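Local coordinates for hypothetical protein Atu2299 (Agrobacterium tumefaciens, PDB 2HLY) that is of unknown function but belongs to a family grouped with the papain-like (clan CA) peptidases, so a related fold is likely, at residues 12-17 / 102-107; 52-57 / 92-97; 58-63 / 129-134; 122-127 / 138-143. One frame throughout, in Å; residues are numbered along the deposited sequence.

Contact 1 of 4, residues 12-17 / 102-107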
loop_
_atom_site.group_PDB
_atom_site.type_symbol
_atom_site.label_atom_id
_atom_site.label_comp_id
_atom_site.label_asym_id
_atom_site.label_seq_id
_atom_site.Cartn_x
_atom_site.Cartn_y
_atom_site.Cartn_z
ATOM N N ASP A 12 7.339 4.746 -10.813
ATOM C CA ASP A 12 8.045 3.974 -9.780
ATOM C C ASP A 12 7.086 3.521 -8.671
ATOM O O ASP A 12 7.221 2.427 -8.108
ATOM C CB ASP A 12 9.221 4.790 -9.241
ATOM C CG ASP A 12 10.334 4.944 -10.278
ATOM O OD1 ASP A 12 10.560 3.976 -11.040
ATOM O OD2 ASP A 12 10.978 6.018 -10.333
ATOM N N TYR A 13 6.112 4.363 -8.367
ATOM C CA TYR A 13 5.034 3.955 -7.471
ATOM C C TYR A 13 4.367 2.695 -8.019
ATOM O O TYR A 13 4.117 1.738 -7.281
ATOM C CB TYR A 13 4.020 5.085 -7.347
ATOM C CG TYR A 13 2.714 4.694 -6.667
ATOM C CD1 TYR A 13 2.486 4.977 -5.312
ATOM C CD2 TYR A 13 1.691 4.087 -7.392
ATOM C CE1 TYR A 13 1.275 4.639 -4.695
ATOM C CE2 TYR A 13 0.486 3.742 -6.787
ATOM C CZ TYR A 13 0.275 4.041 -5.451
ATOM O OH TYR A 13 -0.952 3.722 -4.905
ATOM N N PHE A 14 4.051 2.687 -9.315
ATOM C CA PHE A 14 3.446 1.502 -9.900
ATOM C C PHE A 14 4.382 0.291 -9.877
ATOM O O PHE A 14 3.927 -0.824 -9.668
ATOM C CB PHE A 14 2.924 1.793 -11.309
ATOM C CG PHE A 14 1.680 2.644 -11.337
ATOM C CD1 PHE A 14 0.617 2.400 -10.465
ATOM C CD2 PHE A 14 1.566 3.695 -12.259
ATOM C CE1 PHE A 14 -0.549 3.185 -10.516
ATOM C CE2 PHE A 14 0.409 4.479 -12.306
ATOM C CZ PHE A 14 -0.640 4.223 -11.433
ATOM N N ARG A 15 5.681 0.503 -10.100
ATOM C CA ARG A 15 6.659 -0.605 -9.967
ATOM C C ARG A 15 6.565 -1.226 -8.574
ATOM O O ARG A 15 6.576 -2.464 -8.420
ATOM C CB ARG A 15 8.079 -0.096 -10.203
ATOM C CG ARG A 15 8.351 0.202 -11.679
ATOM C CD ARG A 15 9.819 0.594 -11.893
ATOM N NE ARG A 15 10.108 0.668 -13.323
ATOM C CZ ARG A 15 11.267 0.320 -13.884
ATOM N NH1 ARG A 15 12.282 -0.117 -13.140
ATOM N NH2 ARG A 15 11.406 0.415 -15.197
ATOM N N ILE A 16 6.460 -0.375 -7.558
ATOM C CA ILE A 16 6.411 -0.852 -6.165
ATOM C C ILE A 16 5.133 -1.653 -5.923
ATOM O O ILE A 16 5.166 -2.772 -5.398
ATOM C CB ILE A 16 6.553 0.312 -5.149
ATOM C CG1 ILE A 16 7.960 0.917 -5.258
ATOM C CG2 ILE A 16 6.278 -0.177 -3.718
ATOM C CD1 ILE A 16 8.144 2.255 -4.513
ATOM N N TYR A 17 4.004 -1.093 -6.344
ATOM C CA TYR A 17 2.746 -1.818 -6.253
ATOM C C TYR A 17 2.873 -3.174 -6.955
ATOM O O TYR A 17 2.507 -4.207 -6.388
ATOM C CB TYR A 17 1.554 -1.015 -6.823
ATOM C CG TYR A 17 0.368 -1.922 -7.102
ATOM C CD1 TYR A 17 -0.514 -2.288 -6.073
ATOM C CD2 TYR A 17 0.170 -2.474 -8.371
ATOM C CE1 TYR A 17 -1.571 -3.162 -6.315
ATOM C CE2 TYR A 17 -0.898 -3.344 -8.627
ATOM C CZ TYR A 17 -1.752 -3.686 -7.597
ATOM O OH TYR A 17 -2.807 -4.565 -7.824
ATOM N N MET A 102 -1.503 0.295 -1.823
ATOM C CA MET A 102 -2.576 -0.638 -2.141
ATOM C C MET A 102 -3.583 -0.033 -3.118
ATOM O O MET A 102 -4.431 -0.747 -3.636
ATOM C CB MET A 102 -3.320 -1.078 -0.866
ATOM C CG MET A 102 -4.256 -2.251 -1.098
ATOM S SD MET A 102 -4.946 -2.747 0.479
ATOM C CE MET A 102 -6.347 -3.753 -0.073
ATOM N N ALA A 103 -3.515 1.284 -3.344
ATOM C CA ALA A 103 -4.599 1.953 -4.060
ATOM C C ALA A 103 -4.981 1.301 -5.404
ATOM O O ALA A 103 -6.181 1.230 -5.731
ATOM C CB ALA A 103 -4.324 3.468 -4.220
ATOM N N PRO A 104 -3.988 0.846 -6.206
ATOM C CA PRO A 104 -4.384 0.186 -7.479
ATOM C C PRO A 104 -5.267 -1.063 -7.300
ATOM O O PRO A 104 -5.925 -1.488 -8.265
ATOM C CB PRO A 104 -3.031 -0.158 -8.137
ATOM C CG PRO A 104 -2.062 0.863 -7.537
ATOM C CD PRO A 104 -2.519 0.960 -6.092
ATOM N N ALA A 105 -5.281 -1.635 -6.099
ATOM C CA ALA A 105 -6.074 -2.818 -5.800
ATOM C C ALA A 105 -7.465 -2.482 -5.266
ATOM O O ALA A 105 -8.239 -3.390 -4.944
ATOM C CB ALA A 105 -5.330 -3.709 -4.808
ATOM N N PHE A 106 -7.784 -1.192 -5.148
ATOM C CA PHE A 106 -9.066 -0.790 -4.558
ATOM C C PHE A 106 -10.281 -1.166 -5.409
ATOM O O PHE A 106 -11.416 -1.055 -4.944
ATOM C CB PHE A 106 -9.099 0.706 -4.261
ATOM C CG PHE A 106 -8.249 1.138 -3.083
ATOM C CD1 PHE A 106 -7.688 0.217 -2.191
ATOM C CD2 PHE A 106 -8.044 2.493 -2.850
ATOM C CE1 PHE A 106 -6.921 0.661 -1.101
ATOM C CE2 PHE A 106 -7.288 2.935 -1.756
ATOM C CZ PHE A 106 -6.725 2.022 -0.898
ATOM N N SER A 107 -10.062 -1.589 -6.650
ATOM C CA SER A 107 -11.177 -2.082 -7.470
ATOM C C SER A 107 -11.787 -3.366 -6.905
ATOM O O SER A 107 -12.976 -3.630 -7.094
ATOM C CB SER A 107 -10.719 -2.317 -8.897
ATOM O OG SER A 107 -9.963 -1.205 -9.342
#
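Pro104 sets its ring against the aromatic face of helix 10-24, where Tyr17 and Tyr13 meet most of it. Its CB stands almost exactly over the middle of the Tyr17 ring, 3.6 Å from the centroid and only 4° off the ring normal, a CH-pi contact, while Pro104 CG lies toward the root of that ring, 3.7 Å from Tyr17 CG. The two side chains slide past each other in opposite directions, which lets the proline cover much of one face of the tyrosine. Tyr17 has CG anti to its backbone N (chi1 163°), and the phenol beyond runs out as far as Ala105, its OH 4.0 Å from Ala105 CB. Tyr13 instead meets the proline tip to tip: its OH comes within 3.4 Å of Pro104 CD and 3.5 Å of Ala103 CB. That hydroxyl has its polar partners beyond the two segments, giving its proton to Asp100 O and accepting from Phe120 N, so the touch on the proline is purely one of packing. Phe14 adds a lesser contact, CE1 at the ring edge lying 4.1 Å from Pro104 CG. No hydrogen bond joins the two segments. The short 3-10 turn that presents the proline is held by its own backbone, with Ala105 N bonded to Met102 O at 2.8 Å. The Tyr17 ring also meets Phe38 of helix 31-50 in a nearly parallel manner. This is the buried packing of a helix on the loop that follows a sheet strand, consistent with the mixed helix-and-sheet core of a papain-like fold.

Contact 2 of 4, residues 52-57 / 92-97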
loop_
_atom_site.group_PDB
_atom_site.type_symbol
_atom_site.label_atom_id
_atom_site.label_comp_id
_atom_site.label_asym_id
_atom_site.label_seq_id
_atom_site.Cartn_x
_atom_site.Cartn_y
_atom_site.Cartn_z
ATOM N N VAL A 52 14.572 7.829 2.833
ATOM C CA VAL A 52 13.690 8.657 3.637
ATOM C C VAL A 52 13.178 7.832 4.795
ATOM O O VAL A 52 13.125 6.608 4.728
ATOM C CB VAL A 52 12.510 9.196 2.802
ATOM C CG1 VAL A 52 13.021 10.172 1.735
ATOM C CG2 VAL A 52 11.739 8.039 2.150
ATOM N N LYS A 53 12.808 8.502 5.877
ATOM C CA LYS A 53 12.097 7.807 6.925
ATOM C C LYS A 53 10.714 7.567 6.345
ATOM O O LYS A 53 10.095 8.460 5.741
ATOM C CB LYS A 53 12.065 8.613 8.225
ATOM C CG LYS A 53 13.279 8.369 9.122
ATOM C CD LYS A 53 14.537 9.052 8.603
ATOM C CE LYS A 53 15.645 9.045 9.657
ATOM N NZ LYS A 53 16.379 7.740 9.710
ATOM N N ALA A 54 10.296 6.319 6.401
ATOM C CA ALA A 54 8.975 5.939 5.922
ATOM C C ALA A 54 8.412 5.061 7.008
ATOM O O ALA A 54 9.055 4.096 7.437
ATOM C CB ALA A 54 9.085 5.169 4.623
ATOM N N VAL A 55 7.216 5.406 7.464
ATOM C CA VAL A 55 6.622 4.748 8.626
ATOM C C VAL A 55 5.263 4.191 8.208
ATOM O O VAL A 55 4.412 4.944 7.750
ATOM C CB VAL A 55 6.428 5.753 9.804
ATOM C CG1 VAL A 55 5.844 5.060 11.028
ATOM C CG2 VAL A 55 7.768 6.440 10.172
ATOM N N PRO A 56 5.056 2.876 8.364
ATOM C CA PRO A 56 3.710 2.326 8.155
ATOM C C PRO A 56 2.848 2.705 9.342
ATOM O O PRO A 56 3.321 2.660 10.490
ATOM C CB PRO A 56 3.929 0.815 8.112
ATOM C CG PRO A 56 5.242 0.590 8.758
ATOM C CD PRO A 56 6.039 1.849 8.762
ATOM N N LYS A 57 1.607 3.100 9.066
ATOM C CA LYS A 57 0.645 3.437 10.118
ATOM C C LYS A 57 -0.666 2.780 9.760
ATOM O O LYS A 57 -0.880 2.411 8.608
ATOM C CB LYS A 57 0.474 4.946 10.210
ATOM C CG LYS A 57 1.716 5.620 10.732
ATOM C CD LYS A 57 1.406 7.004 11.182
ATOM C CE LYS A 57 2.583 7.611 11.877
ATOM N NZ LYS A 57 2.256 9.032 12.152
ATOM N N VAL A 92 1.285 4.514 4.359
ATOM C CA VAL A 92 2.659 4.911 4.662
ATOM C C VAL A 92 2.713 6.424 4.796
ATOM O O VAL A 92 2.041 7.138 4.045
ATOM C CB VAL A 92 3.622 4.465 3.541
ATOM C CG1 VAL A 92 5.044 4.922 3.842
ATOM C CG2 VAL A 92 3.599 2.957 3.438
ATOM N N GLU A 93 3.490 6.896 5.776
ATOM C CA GLU A 93 3.799 8.312 5.914
ATOM C C GLU A 93 5.300 8.447 5.726
ATOM O O GLU A 93 6.077 7.828 6.450
ATOM C CB GLU A 93 3.345 8.810 7.278
ATOM C CG GLU A 93 1.830 8.689 7.406
ATOM C CD GLU A 93 1.257 9.366 8.626
ATOM O OE1 GLU A 93 2.035 9.979 9.401
ATOM O OE2 GLU A 93 0.022 9.259 8.797
ATOM N N ALA A 94 5.708 9.212 4.717
ATOM C CA ALA A 94 7.133 9.308 4.402
ATOM C C ALA A 94 7.485 10.699 3.937
ATOM O O ALA A 94 6.952 11.158 2.934
ATOM C CB ALA A 94 7.501 8.299 3.322
ATOM N N ASP A 95 8.388 11.364 4.659
ATOM C CA ASP A 95 8.890 12.673 4.229
ATOM C C ASP A 95 7.724 13.648 4.026
ATOM O O ASP A 95 7.775 14.520 3.139
ATOM C CB ASP A 95 9.678 12.509 2.917
ATOM C CG ASP A 95 10.985 13.288 2.898
ATOM O OD1 ASP A 95 11.458 13.706 3.975
ATOM O OD2 ASP A 95 11.544 13.463 1.792
ATOM N N GLY A 96 6.678 13.480 4.837
ATOM C CA GLY A 96 5.479 14.317 4.781
ATOM C C GLY A 96 4.385 13.796 3.858
ATOM O O GLY A 96 3.227 14.221 3.977
ATOM N N TRP A 97 4.731 12.862 2.972
ATOM C CA TRP A 97 3.781 12.309 2.002
ATOM C C TRP A 97 2.951 11.185 2.599
ATOM O O TRP A 97 3.478 10.354 3.346
ATOM C CB TRP A 97 4.513 11.764 0.746
ATOM C CG TRP A 97 5.130 12.850 -0.048
ATOM C CD1 TRP A 97 6.381 13.391 0.122
ATOM C CD2 TRP A 97 4.498 13.612 -1.079
ATOM N NE1 TRP A 97 6.574 14.419 -0.783
ATOM C CE2 TRP A 97 5.428 14.583 -1.519
ATOM C CE3 TRP A 97 3.245 13.555 -1.692
ATOM C CZ2 TRP A 97 5.130 15.500 -2.541
ATOM C CZ3 TRP A 97 2.952 14.475 -2.705
ATOM C CH2 TRP A 97 3.895 15.425 -3.116
HETATM O O HOH W 1 9.662 10.575 7.142
#
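Val52 begins the contact by laying CG1 beside the carboxylate of Asp95, 3.6 Å from OD2, the two side chains crossing at about a right angle. At Lys53 the side chain leads away and the backbone does the work: a water receives the N-H of Asp95 and gives a proton to Lys53 O, which it meets at 2.6 Å, bridging the chains where the strand pairing gives out. Ala54 CB rests on Ala94 CB at 3.7 Å. Val92 CG1 lies a little farther off, and Ala43 and Leu46 of helix 31-50 cover Ala54 as well. Val55 forms the hydrogen-bonded antiparallel pair with Glu93, its N reaching Glu93 O at 2.9 Å and its O receiving Glu93 N at 2.9 Å in a nearly straight bond (174° at the hydrogen). Pro56, which has no N-H to give, fits the next, non-hydrogen-bonded pair opposite Val92. Lys57 then reaches back over Glu93. With CG anti to the carbonyl carbon (chi1 -69°) and an extended chain beyond, it brings NZ to 2.9 Å from Glu93 OE1, 51° out of the carboxylate plane, while CD packs on Glu93 CD. The other oxygen, OE2, takes the indole N-H of Trp91. On the far strand a type I' turn from Ala94 to Trp97 closes a tight hairpin. The chemistry divides by side of the sheet: Ala54, Val92 and Ala94 meet on the side where Ala54 and Pro56 pack on helix 31-50, whereas a carboxylate on the other is gripped by a salt bridge and an indole, which would probably keep it ionised.

Contact 3 of 4, residues 58-63 / 129-134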
loop_
_atom_site.group_PDB
_atom_site.type_symbol
_atom_site.label_atom_id
_atom_site.label_comp_id
_atom_site.label_asym_id
_atom_site.label_seq_id
_atom_site.Cartn_x
_atom_site.Cartn_y
_atom_site.Cartn_z
ATOM N N GLY A 58 -1.534 2.593 10.745
ATOM C CA GLY A 58 -2.842 2.000 10.482
ATOM C C GLY A 58 -3.908 2.584 11.385
ATOM O O GLY A 58 -3.602 3.208 12.394
ATOM N N GLY A 59 -5.156 2.403 10.973
ATOM C CA GLY A 59 -6.308 2.773 11.784
ATOM C C GLY A 59 -7.490 2.918 10.857
ATOM O O GLY A 59 -7.795 2.006 10.074
ATOM N N LEU A 60 -8.144 4.069 10.958
ATOM C CA LEU A 60 -9.298 4.388 10.116
ATOM C C LEU A 60 -8.813 5.189 8.904
ATOM O O LEU A 60 -8.010 6.116 9.048
ATOM C CB LEU A 60 -10.322 5.205 10.924
ATOM C CG LEU A 60 -11.601 5.592 10.193
ATOM C CD1 LEU A 60 -12.783 5.625 11.162
ATOM C CD2 LEU A 60 -11.443 6.923 9.432
ATOM N N ALA A 61 -9.287 4.823 7.712
ATOM C CA ALA A 61 -8.902 5.553 6.493
ATOM C C ALA A 61 -10.113 5.716 5.590
ATOM O O ALA A 61 -10.957 4.817 5.504
ATOM C CB ALA A 61 -7.783 4.844 5.748
ATOM N N ALA A 62 -10.204 6.868 4.939
ATOM C CA ALA A 62 -11.304 7.128 4.005
ATOM C C ALA A 62 -10.785 7.935 2.840
ATOM O O ALA A 62 -9.939 8.799 3.028
ATOM C CB ALA A 62 -12.416 7.878 4.692
ATOM N N TYR A 63 -11.303 7.652 1.646
ATOM C CA TYR A 63 -10.861 8.327 0.430
ATOM C C TYR A 63 -12.061 8.707 -0.412
ATOM O O TYR A 63 -13.010 7.924 -0.508
ATOM C CB TYR A 63 -10.054 7.357 -0.426
ATOM C CG TYR A 63 -8.761 6.905 0.180
ATOM C CD1 TYR A 63 -7.634 7.731 0.108
ATOM C CD2 TYR A 63 -8.642 5.637 0.777
ATOM C CE1 TYR A 63 -6.415 7.326 0.650
ATOM C CE2 TYR A 63 -7.418 5.223 1.330
ATOM C CZ TYR A 63 -6.316 6.076 1.251
ATOM O OH TYR A 63 -5.094 5.701 1.770
ATOM N N ALA A 129 -10.579 17.006 7.111
ATOM C CA ALA A 129 -10.826 17.149 8.545
ATOM C C ALA A 129 -11.493 15.942 9.186
ATOM O O ALA A 129 -11.413 15.757 10.410
ATOM C CB ALA A 129 -11.665 18.398 8.790
ATOM N N SER A 130 -12.181 15.150 8.370
ATOM C CA SER A 130 -13.026 14.061 8.865
ATOM C C SER A 130 -13.572 13.295 7.677
ATOM O O SER A 130 -13.363 13.675 6.530
ATOM C CB SER A 130 -14.221 14.642 9.621
ATOM O OG SER A 130 -15.157 15.201 8.699
ATOM N N ILE A 131 -14.336 12.246 7.966
ATOM C CA ILE A 131 -14.933 11.435 6.908
ATOM C C ILE A 131 -16.103 12.175 6.259
ATOM O O ILE A 131 -16.646 11.726 5.254
ATOM C CB ILE A 131 -15.384 10.048 7.425
ATOM C CG1 ILE A 131 -16.473 10.164 8.506
ATOM C CG2 ILE A 131 -14.198 9.254 7.962
ATOM C CD1 ILE A 131 -17.140 8.811 8.806
ATOM N N ASN A 132 -16.481 13.308 6.853
ATOM C CA ASN A 132 -17.544 14.163 6.322
ATOM C C ASN A 132 -17.026 15.345 5.498
ATOM O O ASN A 132 -17.820 16.172 5.020
ATOM C CB ASN A 132 -18.454 14.654 7.459
ATOM C CG ASN A 132 -19.210 13.519 8.122
ATOM O OD1 ASN A 132 -19.315 13.463 9.347
ATOM N ND2 ASN A 132 -19.719 12.593 7.318
ATOM N N ASP A 133 -15.703 15.413 5.330
ATOM C CA ASP A 133 -15.031 16.501 4.611
ATOM C C ASP A 133 -14.343 15.939 3.349
ATOM O O ASP A 133 -13.243 16.364 2.993
ATOM C CB ASP A 133 -14.007 17.174 5.551
ATOM C CG ASP A 133 -13.305 18.386 4.925
ATOM O OD1 ASP A 133 -13.942 19.074 4.085
ATOM O OD2 ASP A 133 -12.120 18.640 5.278
ATOM N N LEU A 134 -14.980 14.973 2.686
ATOM C CA LEU A 134 -14.362 14.322 1.525
ATOM C C LEU A 134 -15.112 14.679 0.246
ATOM O O LEU A 134 -15.591 13.813 -0.495
ATOM C CB LEU A 134 -14.303 12.802 1.724
ATOM C CG LEU A 134 -13.572 12.350 3.000
ATOM C CD1 LEU A 134 -13.811 10.858 3.193
ATOM C CD2 LEU A 134 -12.091 12.691 2.946
#
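Ala62 is straddled by two aliphatic side chains from the 129-134 loop. Its CB touches Leu134 CD1 at 3.6 Å and Ile131 CG2 at 4.0 Å, and that same isoleucine methyl reaches Leu60 CD2 at 3.9 Å, the Leu60 and Ile131 side chains crossing at about a right angle. The Ile131 torsion (chi1 62°) puts CG2 anti to the carbonyl carbon. This one methyl touches both Leu60 and Ala62. Leu60 and Ala62 point at the loop, while Ala61 and Tyr63 turn to the opposite side, as residues of a beta strand do. Strand 60-65 is the middle one of a three-stranded antiparallel sheet, flanked by 68-72 and 140-144, and this loop lies over one of its faces; Leu71 and Val69 of the neighbouring strand extend the apolar patch under Ile131 and Leu134. Behind the contact the loop is shaped by its own bonds. Residues 130-133 form a type I turn, and Ser130 OG accepts Asn132 N at 3.0 Å in an ST turn. Asp133 OD2 takes Ala129 N with its anti lone pair at 2.9 Å, tying Ala129, just ahead of the turn, to its last residue, and Asn64 ND2 binds Leu134 O from the strand side.

Contact 4 of 4, residues 122-127 / 138-143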
loop_
_atom_site.group_PDB
_atom_site.type_symbol
_atom_site.label_atom_id
_atom_site.label_comp_id
_atom_site.label_asym_id
_atom_site.label_seq_id
_atom_site.Cartn_x
_atom_site.Cartn_y
_atom_site.Cartn_z
ATOM N N ARG A 122 -0.093 11.755 -1.836
ATOM C CA ARG A 122 -0.523 13.147 -1.609
ATOM C C ARG A 122 0.127 13.685 -0.331
ATOM O O ARG A 122 0.436 12.910 0.575
ATOM C CB ARG A 122 -2.050 13.239 -1.486
ATOM C CG ARG A 122 -2.855 12.722 -2.694
ATOM C CD ARG A 122 -4.304 13.250 -2.687
ATOM N NE ARG A 122 -4.290 14.706 -2.796
ATOM C CZ ARG A 122 -5.073 15.546 -2.111
ATOM N NH1 ARG A 122 -5.999 15.102 -1.251
ATOM N NH2 ARG A 122 -4.920 16.854 -2.268
ATOM N N PRO A 123 0.309 15.017 -0.231
ATOM C CA PRO A 123 0.906 15.542 0.999
ATOM C C PRO A 123 -0.002 15.287 2.207
ATOM O O PRO A 123 -1.212 15.469 2.117
ATOM C CB PRO A 123 1.021 17.059 0.733
ATOM C CG PRO A 123 0.965 17.197 -0.777
ATOM C CD PRO A 123 0.018 16.084 -1.207
ATOM N N LEU A 124 0.582 14.874 3.326
ATOM C CA LEU A 124 -0.220 14.717 4.547
ATOM C C LEU A 124 -0.886 16.034 4.940
ATOM O O LEU A 124 -1.996 16.052 5.502
ATOM C CB LEU A 124 0.650 14.210 5.700
ATOM C CG LEU A 124 0.870 12.704 5.754
ATOM C CD1 LEU A 124 2.036 12.401 6.682
ATOM C CD2 LEU A 124 -0.392 12.014 6.234
ATOM N N SER A 125 -0.207 17.141 4.625
ATOM C CA SER A 125 -0.724 18.484 4.901
ATOM C C SER A 125 -2.043 18.783 4.168
ATOM O O SER A 125 -2.751 19.721 4.512
ATOM C CB SER A 125 0.336 19.522 4.531
ATOM O OG SER A 125 0.732 19.373 3.180
ATOM N N ALA A 126 -2.355 17.982 3.154
ATOM C CA ALA A 126 -3.602 18.103 2.404
ATOM C C ALA A 126 -4.774 17.296 2.996
ATOM O O ALA A 126 -5.897 17.342 2.477
ATOM C CB ALA A 126 -3.367 17.702 0.938
ATOM N N MET A 127 -4.515 16.559 4.074
ATOM C CA MET A 127 -5.562 15.720 4.679
ATOM C C MET A 127 -6.820 16.486 5.057
ATOM O O MET A 127 -6.757 17.594 5.610
ATOM C CB MET A 127 -5.041 14.986 5.916
ATOM C CG MET A 127 -5.978 13.855 6.348
ATOM S SD MET A 127 -5.337 12.958 7.752
ATOM C CE MET A 127 -5.819 13.982 9.126
ATOM N N GLY A 138 -9.827 12.591 -4.610
ATOM C CA GLY A 138 -8.488 12.615 -4.061
ATOM C C GLY A 138 -8.437 13.001 -2.593
ATOM O O GLY A 138 -7.398 12.844 -1.949
ATOM N N ASP A 139 -9.542 13.527 -2.060
ATOM C CA ASP A 139 -9.614 13.817 -0.619
ATOM C C ASP A 139 -9.408 12.548 0.199
ATOM O O ASP A 139 -9.817 11.455 -0.197
ATOM C CB ASP A 139 -10.967 14.407 -0.239
ATOM C CG ASP A 139 -11.042 15.912 -0.435
ATOM O OD1 ASP A 139 -9.983 16.580 -0.493
ATOM O OD2 ASP A 139 -12.180 16.428 -0.522
ATOM N N PHE A 140 -8.787 12.710 1.368
ATOM C CA PHE A 140 -8.540 11.569 2.232
ATOM C C PHE A 140 -8.553 11.982 3.678
ATOM O O PHE A 140 -8.285 13.141 4.016
ATOM C CB PHE A 140 -7.203 10.889 1.909
ATOM C CG PHE A 140 -5.974 11.726 2.247
ATOM C CD1 PHE A 140 -5.163 11.373 3.314
ATOM C CD2 PHE A 140 -5.620 12.835 1.481
ATOM C CE1 PHE A 140 -4.012 12.124 3.629
ATOM C CE2 PHE A 140 -4.470 13.583 1.787
ATOM C CZ PHE A 140 -3.682 13.240 2.857
ATOM N N PHE A 141 -8.901 11.023 4.529
ATOM C CA PHE A 141 -8.844 11.254 5.961
ATOM C C PHE A 141 -8.298 10.007 6.631
ATOM O O PHE A 141 -8.754 8.895 6.353
ATOM C CB PHE A 141 -10.220 11.618 6.536
ATOM C CG PHE A 141 -10.209 11.731 8.031
ATOM C CD1 PHE A 141 -9.648 12.846 8.654
ATOM C CD2 PHE A 141 -10.725 10.695 8.818
ATOM C CE1 PHE A 141 -9.600 12.929 10.056
ATOM C CE2 PHE A 141 -10.694 10.775 10.215
ATOM C CZ PHE A 141 -10.119 11.877 10.828
ATOM N N TYR A 142 -7.341 10.218 7.527
ATOM C CA TYR A 142 -6.731 9.146 8.316
ATOM C C TYR A 142 -6.844 9.423 9.808
ATOM O O TYR A 142 -6.629 10.567 10.257
ATOM C CB TYR A 142 -5.234 9.066 8.044
ATOM C CG TYR A 142 -4.787 8.667 6.670
ATOM C CD1 TYR A 142 -5.555 7.831 5.851
ATOM C CD2 TYR A 142 -3.558 9.121 6.190
ATOM C CE1 TYR A 142 -5.088 7.439 4.575
ATOM C CE2 TYR A 142 -3.092 8.747 4.929
ATOM C CZ TYR A 142 -3.864 7.920 4.130
ATOM O OH TYR A 142 -3.375 7.529 2.903
ATOM N N ARG A 143 -7.164 8.380 10.573
ATOM C CA ARG A 143 -6.955 8.418 12.017
ATOM C C ARG A 143 -6.096 7.243 12.411
ATOM O O ARG A 143 -6.557 6.088 12.400
ATOM C CB ARG A 143 -8.262 8.419 12.804
ATOM C CG ARG A 143 -8.005 8.541 14.298
ATOM C CD ARG A 143 -9.273 8.613 15.108
ATOM N NE ARG A 143 -10.035 7.371 15.039
ATOM C CZ ARG A 143 -11.272 7.290 14.553
ATOM N NH1 ARG A 143 -11.887 8.381 14.108
ATOM N NH2 ARG A 143 -11.902 6.123 14.522
HETATM O O HOH W 2 -7.896 15.724 1.337
#
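Phe140 is the bump and the bend at 122-127 the hollow. Its ring enters end first, CZ lying 3.4 Å from Pro123 O near the ring plane, with Leu124 CA and Arg122 NH1 also at the rim. One face is covered by Met127, whose CA stands 3.6 Å above the plane, offset toward the rim, in a CH-pi contact, and whose CB packs on CZ. Phe140 CG takes the crowded position between backbone N and carbonyl carbon (chi1 68°), which starts the ring off toward the bend. A short 3-10 turn at 124-126 curls the hollow, closed by Ala126 N to Pro123 O and Met127 N to Leu124 O. The contact thus joins the edge strands of two antiparallel sheets, 120-123 of the four-stranded and 140-144 of the three-stranded one. Met127 is the second bump: it lies across strand 140-144, CG 3.4 Å from Phe140 O, and SD receives a weak hydrogen bond from Tyr142 N at 3.4 Å. A bend at chi3 (82°) carries CE over toward Phe141, 4.0 Å from CD1, and the sulfur makes oblique Met-aromatic contacts with the Phe140 and Phe141 rings. Leu124 CD2 meets the edge of the Tyr142 ring, 4.3 Å from CD2. Arg122 runs past the Phe140 ring edge to the 138-139 corner, where its NH1 forms a weak, bent hydrogen bond with Gly138 O, 2.7 Å long. A water in the guanidinium plane accepts from Arg122 NH1 and Phe140 N and lies within bonding range of Ala126 O and Asp139 OD1; Asp139 OD2 accepts from Gln136 N.

Overall arrangement
The four contacts interlock along one chain. Contact 2 is nested inside the loop closed by contact 1, contact 3 crosses both, and contact 4 follows contacts 1 and 2 but alternates with contact 3. Contact 2 sits on the four-stranded antiparallel sheet, whose edge strand 120-123 enters contact 4. Contacts 3 and 4, with centres about 8 Å apart, share the three-stranded sheet, where strands 60-65 and 140-144 are neighbours and Tyr63 OH meets Tyr142 OH. A corner at Gly59 passes the chain from one sheet to the other. Contact 1, about 20 Å from contact 3 between centres, brings in helix 10-24, and its Phe106 packs on Tyr63, consistent with one compact domain.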